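Single-stranded DNA-binding protein (Enterobacter phage Enc34, PDB 5ODK) probably binds single-stranded DNA through an OB-fold domain, consistent with a role in phage DNA replication. Local coordinates at residues 5-10 with 17-22. Sequence-based numbering, arbitrary orientation.
Sequences KLVPAK and LYKSGH
Leu6 reaches two aromatic rings with its two methyl groups. Its CD1 sits over the centre of the Tyr18 ring, 3.8 Å from the centroid and only 9° off the ring normal, while CD2 lies over one face of the His22 imidazole, displaced toward the rim; both are CH-pi contacts. CG stands anti to the carbonyl carbon, beside the backbone N, and the Leu6 side chain crosses those of Tyr18 and His22 at about a right angle; its CB packs 3.5 Å from Tyr18 CD1.

On the other flank, the extended chain of Lys19 runs beside Ala9 and Val7, its CD 3.7 Å from Val7 CG1, an aliphatic contact near the surface.

Backbone hydrogen bonds fix the pairing. Lys19 N donates to Val7 O at 2.8 Å in an almost straight bond (171°). Leu17 O is gripped twice: Ala9 N lies in the carbonyl plane on a lone pair at 2.7 Å, whereas Lys10 N approaches tilted 21° from that plane. Leu17 N returns a bond to Lys10 O.

A water joins Val7 N, whose hydrogen it accepts, to Ser20 OG, and this hydroxyl also hydrogen-bonds His22 ND1 at 2.7 Å, helping to fix the rotation of the imidazole whose face meets Leu6 CD2.

Beyond the pair, Leu17 packs on Ile66 and Gln70 of helix 61-76, and His22 rests on Val148 and Arg150 of strand 144-156. Ala9 and Lys10 opposite Leu17 form a classic beta bulge in the antiparallel hairpin of strands 8-12 and 15-18, which a type I turn from Tyr18 to Gly21 leads onward to strand 23-26 at the periphery of this OB-fold protein.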
loop_
_atom_site.group_PDB
_atom_site.type_symbol
_atom_site.label_atom_id
_atom_site.label_comp_id
_atom_site.label_asym_id
_atom_site.label_seq_id
_atom_site.Cartn_x
_atom_site.Cartn_y
_atom_site.Cartn_z
ATOM N N LYS A 5 16.928 -3.751 -6.060
ATOM C CA LYS A 5 17.359 -2.418 -6.503
ATOM C C LYS A 5 17.240 -1.341 -5.428
ATOM O O LYS A 5 17.931 -0.312 -5.473
ATOM C CB LYS A 5 16.539 -1.997 -7.723
ATOM C CG LYS A 5 16.709 -2.975 -8.887
ATOM C CD LYS A 5 15.879 -2.610 -10.089
ATOM C CE LYS A 5 16.161 -3.581 -11.227
ATOM N NZ LYS A 5 15.810 -2.961 -12.521
ATOM N N LEU A 6 16.367 -1.558 -4.466
ATOM C CA LEU A 6 16.089 -0.531 -3.460
ATOM C C LEU A 6 17.215 -0.382 -2.458
ATOM O O LEU A 6 17.838 -1.354 -2.048
ATOM C CB LEU A 6 14.839 -0.897 -2.699
ATOM C CG LEU A 6 13.559 -0.890 -3.487
ATOM C CD1 LEU A 6 12.457 -1.494 -2.628
ATOM C CD2 LEU A 6 13.217 0.523 -3.931
ATOM N N VAL A 7 17.416 0.840 -2.014
ATOM C CA VAL A 7 18.519 1.170 -1.123
ATOM C C VAL A 7 17.895 1.700 0.175
ATOM O O VAL A 7 17.299 2.771 0.170
ATOM C CB VAL A 7 19.434 2.260 -1.714
ATOM C CG1 VAL A 7 20.568 2.607 -0.745
ATOM C CG2 VAL A 7 20.000 1.827 -3.051
ATOM N N PRO A 8 17.992 0.939 1.274
ATOM C CA PRO A 8 17.360 1.404 2.521
ATOM C C PRO A 8 17.911 2.716 3.046
ATOM O O PRO A 8 19.133 2.926 3.015
ATOM C CB PRO A 8 17.609 0.256 3.514
ATOM C CG PRO A 8 17.863 -0.939 2.654
ATOM C CD PRO A 8 18.534 -0.426 1.414
ATOM N N ALA A 9 17.011 3.564 3.551
ATOM C CA ALA A 9 17.386 4.758 4.289
ATOM C C ALA A 9 17.171 4.564 5.814
ATOM O O ALA A 9 18.029 4.928 6.610
ATOM C CB ALA A 9 16.625 5.959 3.776
ATOM N N LYS A 10 16.040 3.980 6.205
ATOM C CA LYS A 10 15.697 3.808 7.621
ATOM C C LYS A 10 14.812 2.581 7.759
ATOM O O LYS A 10 13.804 2.487 7.088
ATOM C CB LYS A 10 14.952 5.055 8.147
ATOM C CG LYS A 10 14.527 5.042 9.629
ATOM C CD LYS A 10 15.711 5.114 10.592
ATOM C CE LYS A 10 15.275 4.994 12.057
ATOM N NZ LYS A 10 16.413 4.997 13.027
ATOM N N LEU A 17 11.908 2.761 4.999
ATOM C CA LEU A 17 11.971 3.894 4.080
ATOM C C LEU A 17 13.228 3.735 3.276
ATOM O O LEU A 17 14.306 3.467 3.826
ATOM C CB LEU A 17 12.009 5.213 4.847
ATOM C CG LEU A 17 12.196 6.438 3.979
ATOM C CD1 LEU A 17 10.969 6.709 3.096
ATOM C CD2 LEU A 17 12.451 7.628 4.857
ATOM N N TYR A 18 13.103 3.877 1.961
ATOM C CA TYR A 18 14.217 3.767 1.030
ATOM C C TYR A 18 14.688 5.163 0.607
ATOM O O TYR A 18 13.924 6.142 0.638
ATOM C CB TYR A 18 13.824 2.877 -0.183
ATOM C CG TYR A 18 13.496 1.487 0.265
ATOM C CD1 TYR A 18 14.501 0.549 0.450
ATOM C CD2 TYR A 18 12.191 1.122 0.578
ATOM C CE1 TYR A 18 14.219 -0.729 0.879
ATOM C CE2 TYR A 18 11.908 -0.147 1.065
ATOM C CZ TYR A 18 12.933 -1.080 1.197
ATOM O OH TYR A 18 12.650 -2.342 1.678
ATOM N N LYS A 19 15.931 5.233 0.147
ATOM C CA LYS A 19 16.510 6.498 -0.271
ATOM C C LYS A 19 15.757 7.172 -1.398
ATOM O O LYS A 19 15.753 8.384 -1.509
ATOM C CB LYS A 19 17.973 6.334 -0.649
ATOM C CG LYS A 19 18.842 6.072 0.570
ATOM C CD LYS A 19 20.312 6.208 0.250
ATOM C CE LYS A 19 21.136 5.725 1.425
ATOM N NZ LYS A 19 22.586 6.006 1.246
ATOM N N SER A 20 15.138 6.357 -2.258
ATOM C CA SER A 20 14.354 6.777 -3.388
ATOM C C SER A 20 12.906 7.173 -3.031
ATOM O O SER A 20 12.112 7.520 -3.909
ATOM C CB SER A 20 14.333 5.600 -4.366
ATOM O OG SER A 20 13.902 4.428 -3.676
ATOM N N GLY A 21 12.545 7.107 -1.754
ATOM C CA GLY A 21 11.213 7.473 -1.284
ATOM C C GLY A 21 10.216 6.347 -1.221
ATOM O O GLY A 21 9.108 6.514 -0.729
ATOM N N HIS A 22 10.588 5.166 -1.747
ATOM C CA HIS A 22 9.770 3.991 -1.556
ATOM C C HIS A 22 9.582 3.676 -0.089
ATOM O O HIS A 22 10.467 4.008 0.724
ATOM C CB HIS A 22 10.402 2.775 -2.253
ATOM C CG HIS A 22 10.470 2.896 -3.736
ATOM N ND1 HIS A 22 11.461 3.591 -4.372
ATOM C CD2 HIS A 22 9.679 2.373 -4.713
ATOM C CE1 HIS A 22 11.297 3.482 -5.682
ATOM N NE2 HIS A 22 10.196 2.776 -5.912
HETATM O O HOH W 1 16.279 3.096 -3.375
#